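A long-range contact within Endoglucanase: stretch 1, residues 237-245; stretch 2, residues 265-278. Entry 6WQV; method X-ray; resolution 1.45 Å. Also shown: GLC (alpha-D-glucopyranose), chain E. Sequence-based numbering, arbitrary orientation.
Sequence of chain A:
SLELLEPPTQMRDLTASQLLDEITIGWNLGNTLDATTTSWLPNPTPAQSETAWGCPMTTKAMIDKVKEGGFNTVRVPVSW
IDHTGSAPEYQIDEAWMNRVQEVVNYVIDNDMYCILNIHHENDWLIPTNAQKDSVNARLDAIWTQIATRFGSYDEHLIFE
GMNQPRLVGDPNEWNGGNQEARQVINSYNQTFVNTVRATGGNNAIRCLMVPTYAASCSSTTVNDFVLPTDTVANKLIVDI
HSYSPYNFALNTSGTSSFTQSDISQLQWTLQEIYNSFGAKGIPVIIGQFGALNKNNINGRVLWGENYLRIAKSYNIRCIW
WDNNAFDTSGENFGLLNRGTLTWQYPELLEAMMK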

# COMPACT_ATOMS: atom_id res chain seq x y z
N ILE A 237 -11.74 1.27 4.11
CA ILE A 237 -10.71 0.63 4.92
C ILE A 237 -9.56 1.61 5.12
O ILE A 237 -9.12 2.26 4.16
CB ILE A 237 -10.17 -0.63 4.21
CG1 ILE A 237 -11.30 -1.60 3.89
CG2 ILE A 237 -9.08 -1.30 5.02
CD1 ILE A 237 -10.94 -2.59 2.78
N VAL A 238 -9.04 1.69 6.33
CA VAL A 238 -7.86 2.50 6.61
C VAL A 238 -6.61 1.65 6.40
O VAL A 238 -6.55 0.49 6.83
CB VAL A 238 -7.91 3.09 8.03
CG1 VAL A 238 -6.59 3.78 8.36
CG2 VAL A 238 -9.09 4.06 8.16
N ASP A 239 -5.60 2.24 5.77
CA ASP A 239 -4.31 1.59 5.58
C ASP A 239 -3.29 2.21 6.53
O ASP A 239 -3.03 3.41 6.49
CB ASP A 239 -3.79 1.72 4.14
CG ASP A 239 -2.51 0.91 3.89
OD1 ASP A 239 -1.92 0.37 4.86
OD2 ASP A 239 -2.08 0.82 2.72
N ILE A 240 -2.72 1.37 7.39
CA ILE A 240 -1.62 1.73 8.27
C ILE A 240 -0.40 0.92 7.82
O ILE A 240 -0.49 -0.30 7.67
CB ILE A 240 -1.96 1.42 9.73
CG1 ILE A 240 -3.15 2.26 10.22
CG2 ILE A 240 -0.72 1.61 10.60
CD1 ILE A 240 -2.97 3.77 10.13
N HIS A 241 0.73 1.59 7.62
CA HIS A 241 2.00 0.89 7.47
C HIS A 241 2.65 0.81 8.85
O HIS A 241 2.66 1.79 9.61
CB HIS A 241 2.94 1.63 6.51
CG HIS A 241 2.35 1.90 5.16
ND1 HIS A 241 3.06 2.51 4.15
CD2 HIS A 241 1.12 1.66 4.65
CE1 HIS A 241 2.29 2.65 3.08
NE2 HIS A 241 1.10 2.14 3.36
N SER A 242 3.16 -0.37 9.20
CA SER A 242 3.69 -0.57 10.55
C SER A 242 4.94 -1.45 10.52
O SER A 242 4.88 -2.66 10.76
CB SER A 242 2.61 -1.10 11.51
OG SER A 242 3.02 -1.02 12.86
N TYR A 243 6.08 -0.82 10.25
CA TYR A 243 7.37 -1.50 10.26
C TYR A 243 7.88 -1.45 11.70
O TYR A 243 8.69 -0.60 12.08
CB TYR A 243 8.34 -0.81 9.32
CG TYR A 243 8.02 -0.93 7.85
CD1 TYR A 243 7.09 -0.09 7.25
CD2 TYR A 243 8.69 -1.84 7.05
CE1 TYR A 243 6.83 -0.18 5.89
CE2 TYR A 243 8.43 -1.93 5.70
CZ TYR A 243 7.49 -1.11 5.12
OH TYR A 243 7.25 -1.21 3.78
N SER A 244 7.39 -2.38 12.51
CA SER A 244 7.53 -2.31 13.95
C SER A 244 8.15 -3.59 14.49
O SER A 244 7.80 -4.69 14.03
CB SER A 244 6.14 -2.12 14.58
OG SER A 244 5.44 -1.05 13.96
N PRO A 245 9.05 -3.49 15.48
CA PRO A 245 9.58 -2.23 16.05
C PRO A 245 10.56 -1.53 15.11
O PRO A 245 11.33 -2.21 14.43
CB PRO A 245 10.26 -2.69 17.33
CG PRO A 245 10.68 -4.10 17.05
CD PRO A 245 9.58 -4.67 16.18
C1 GLC E . 6.78 3.21 2.95
C2 GLC E . 6.72 3.27 1.44
C3 GLC E . 7.55 2.36 0.64
C4 GLC E . 8.95 2.28 1.20
C5 GLC E . 8.82 1.73 2.60
C6 GLC E . 10.14 1.36 3.26
O1 GLC E . 5.88 2.39 3.58
O2 GLC E . 5.31 3.20 1.07
O3 GLC E . 7.59 2.90 -0.73
O4 GLC E . 9.74 1.43 0.36
O5 GLC E . 8.15 2.75 3.45
O6 GLC E . 10.93 2.46 3.44
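Stretch 2 (265-278) QLQWTLQEIYNSFG

Stretch 2 is a helix that begins earlier in the chain, with a wider pi-type turn at 274-278. Stretch 1 starts as a β-strand that also begins earlier, then becomes a loop that ends at Pro245, which follows a cis peptide bond. The helix packs on one side of the strand and runs nearly antiparallel to it. The angle between their N-to-C directions is 157°, and the axes approach to 10.3 Å. The register follows from this direction. The CA of Val238 is 7.8 Å from the CA of Phe277, the CA of Ile240 is 7.9 Å from the CA of Ile273, and the CA of Ser242 is 8.4 Å from the CA of Leu270.

Strand residues alternate in direction. Val238 and Ile240 point their CB atoms toward the helix, as does Ser242 just beyond. His241 points away, and its ND1 makes a hydrogen bond of 2.9 Å to O1 of the bound glucose. The helix therefore covers the side of the strand remote from the sugar.

Phe277 covers the most surface. Its CA-to-CB bond points toward the strand, and chi1 is -62° (m). CG1 of Val238 lies over one face of the ring, 4.1 Å from the centroid and close to the ring normal, in a CH-pi contact. The nearest ring atom, CZ, is 4.0 Å from Val238 CG1. Ile240 CD1 approaches the same ring obliquely, 3.9 Å from Phe277 CE2.

Ile240 is the next largest contributor and bridges two residues of the helix. Its CD1 meets Phe277, while its CG2 lies 3.9 Å from CD1 of Ile273. Ile273 has chi2 in the t well, and its CD1 also reaches Ser242 OG at 4.0 Å. Phe277 and Ile273 are four residues apart, about one helical turn, so both face the strand. Thr269 continues this spacing one turn earlier.

In the loop, the serines bring polar atoms into the contact. The methyl CG2 of Thr269 is 3.8 Å from Ser242 OG and 3.6 Å from Ser244 OG. The two serine hydroxyls hydrogen-bond each other, Ser242 OG to Ser244 OG, at 2.7 Å, so the methyl rests against a linked pair. Leu266 points its CB sideways, but its end comes nearer: CD1 is 3.8 Å from the carbonyl O of Ser244.

No hydrogen bond joins the two stretches. The contact rests on side-chain packing and buries 374 Å² in total.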

# COMPACT_ATOMS: atom_id res chain seq x y z
N GLN A 265 6.21 -5.19 23.24
CA GLN A 265 6.11 -3.90 22.57
C GLN A 265 5.39 -4.05 21.24
O GLN A 265 4.63 -3.15 20.84
CB GLN A 265 7.50 -3.28 22.38
CG GLN A 265 7.45 -1.87 21.79
CD GLN A 265 6.45 -0.96 22.48
OE1 GLN A 265 6.41 -0.87 23.71
NE2 GLN A 265 5.62 -0.28 21.68
N LEU A 266 5.57 -5.18 20.57
CA LEU A 266 4.85 -5.46 19.34
C LEU A 266 3.36 -5.65 19.61
O LEU A 266 2.52 -5.16 18.84
CB LEU A 266 5.44 -6.71 18.71
CG LEU A 266 4.97 -7.09 17.32
CD1 LEU A 266 5.12 -5.92 16.37
CD2 LEU A 266 5.78 -8.29 16.84
N GLN A 267 3.02 -6.34 20.69
CA GLN A 267 1.61 -6.47 21.06
C GLN A 267 0.99 -5.10 21.29
O GLN A 267 -0.13 -4.84 20.84
CB GLN A 267 1.48 -7.34 22.31
CG GLN A 267 0.05 -7.53 22.80
CD GLN A 267 -0.42 -6.41 23.71
OE1 GLN A 267 0.37 -5.82 24.45
NE2 GLN A 267 -1.72 -6.13 23.67
N TRP A 268 1.71 -4.20 21.97
CA TRP A 268 1.17 -2.87 22.23
C TRP A 268 0.95 -2.12 20.93
O TRP A 268 -0.11 -1.51 20.73
CB TRP A 268 2.13 -2.09 23.13
CG TRP A 268 1.61 -0.73 23.50
CD1 TRP A 268 0.85 -0.43 24.59
CD2 TRP A 268 1.79 0.49 22.78
NE1 TRP A 268 0.55 0.91 24.60
CE2 TRP A 268 1.12 1.50 23.50
CE3 TRP A 268 2.46 0.84 21.60
CZ2 TRP A 268 1.09 2.83 23.08
CZ3 TRP A 268 2.43 2.16 21.18
CH2 TRP A 268 1.75 3.14 21.92
N THR A 269 1.93 -2.15 20.03
CA THR A 269 1.83 -1.43 18.77
C THR A 269 0.64 -1.91 17.95
O THR A 269 -0.14 -1.11 17.43
CB THR A 269 3.14 -1.58 18.00
OG1 THR A 269 4.19 -0.93 18.74
CG2 THR A 269 3.03 -0.99 16.61
N LEU A 270 0.48 -3.23 17.82
CA LEU A 270 -0.61 -3.76 17.01
C LEU A 270 -1.96 -3.54 17.69
O LEU A 270 -2.95 -3.24 17.02
CB LEU A 270 -0.36 -5.23 16.68
CG LEU A 270 0.89 -5.44 15.83
CD1 LEU A 270 1.20 -6.92 15.64
CD2 LEU A 270 0.76 -4.77 14.46
N GLN A 271 -2.00 -3.66 19.02
CA GLN A 271 -3.22 -3.36 19.76
C GLN A 271 -3.65 -1.91 19.55
O GLN A 271 -4.86 -1.62 19.52
CB GLN A 271 -3.00 -3.63 21.25
CG GLN A 271 -4.19 -3.35 22.14
CD GLN A 271 -3.90 -3.65 23.61
OE1 GLN A 271 -4.45 -4.59 24.18
NE2 GLN A 271 -3.02 -2.85 24.22
N GLU A 272 -2.70 -0.99 19.38
CA GLU A 272 -3.06 0.41 19.16
C GLU A 272 -3.77 0.58 17.82
O GLU A 272 -4.70 1.39 17.71
CB GLU A 272 -1.81 1.29 19.20
CG GLU A 272 -1.26 1.52 20.59
CD GLU A 272 -2.23 2.28 21.47
OE1 GLU A 272 -2.44 3.48 21.22
OE2 GLU A 272 -2.78 1.67 22.41
N ILE A 273 -3.33 -0.14 16.79
CA ILE A 273 -4.04 -0.10 15.51
C ILE A 273 -5.45 -0.63 15.68
O ILE A 273 -6.42 -0.04 15.18
CB ILE A 273 -3.25 -0.89 14.44
CG1 ILE A 273 -1.86 -0.27 14.26
CG2 ILE A 273 -4.02 -0.93 13.13
CD1 ILE A 273 -0.90 -1.08 13.41
N TYR A 274 -5.60 -1.76 16.37
CA TYR A 274 -6.92 -2.31 16.63
C TYR A 274 -7.79 -1.32 17.39
O TYR A 274 -8.94 -1.06 17.01
CB TYR A 274 -6.77 -3.61 17.43
CG TYR A 274 -8.07 -4.20 17.89
CD1 TYR A 274 -8.97 -4.73 16.97
CD2 TYR A 274 -8.41 -4.23 19.23
CE1 TYR A 274 -10.17 -5.28 17.39
CE2 TYR A 274 -9.60 -4.77 19.65
CZ TYR A 274 -10.48 -5.29 18.73
OH TYR A 274 -11.67 -5.83 19.16
N ASN A 275 -7.26 -0.75 18.47
CA ASN A 275 -8.06 0.14 19.31
C ASN A 275 -8.44 1.41 18.57
O ASN A 275 -9.52 1.96 18.82
CB ASN A 275 -7.29 0.50 20.58
CG ASN A 275 -7.24 -0.62 21.58
OD1 ASN A 275 -8.05 -1.55 21.54
ND2 ASN A 275 -6.30 -0.53 22.51
N SER A 276 -7.57 1.90 17.69
CA SER A 276 -7.82 3.16 16.98
C SER A 276 -8.90 3.00 15.91
O SER A 276 -9.65 3.95 15.65
CB SER A 276 -6.52 3.66 16.35
OG SER A 276 -5.55 4.00 17.33
N PHE A 277 -8.98 1.82 15.29
CA PHE A 277 -9.83 1.62 14.11
C PHE A 277 -10.77 0.43 14.26
O PHE A 277 -11.98 0.62 14.43
CB PHE A 277 -8.95 1.51 12.87
CG PHE A 277 -8.16 2.76 12.59
CD1 PHE A 277 -8.80 3.91 12.19
CD2 PHE A 277 -6.79 2.79 12.78
CE1 PHE A 277 -8.08 5.07 11.95
CE2 PHE A 277 -6.07 3.94 12.54
CZ PHE A 277 -6.72 5.09 12.12
N GLY A 278 -10.24 -0.80 14.21
CA GLY A 278 -11.12 -1.96 14.21
C GLY A 278 -12.08 -2.01 15.38
O GLY A 278 -13.25 -2.36 15.22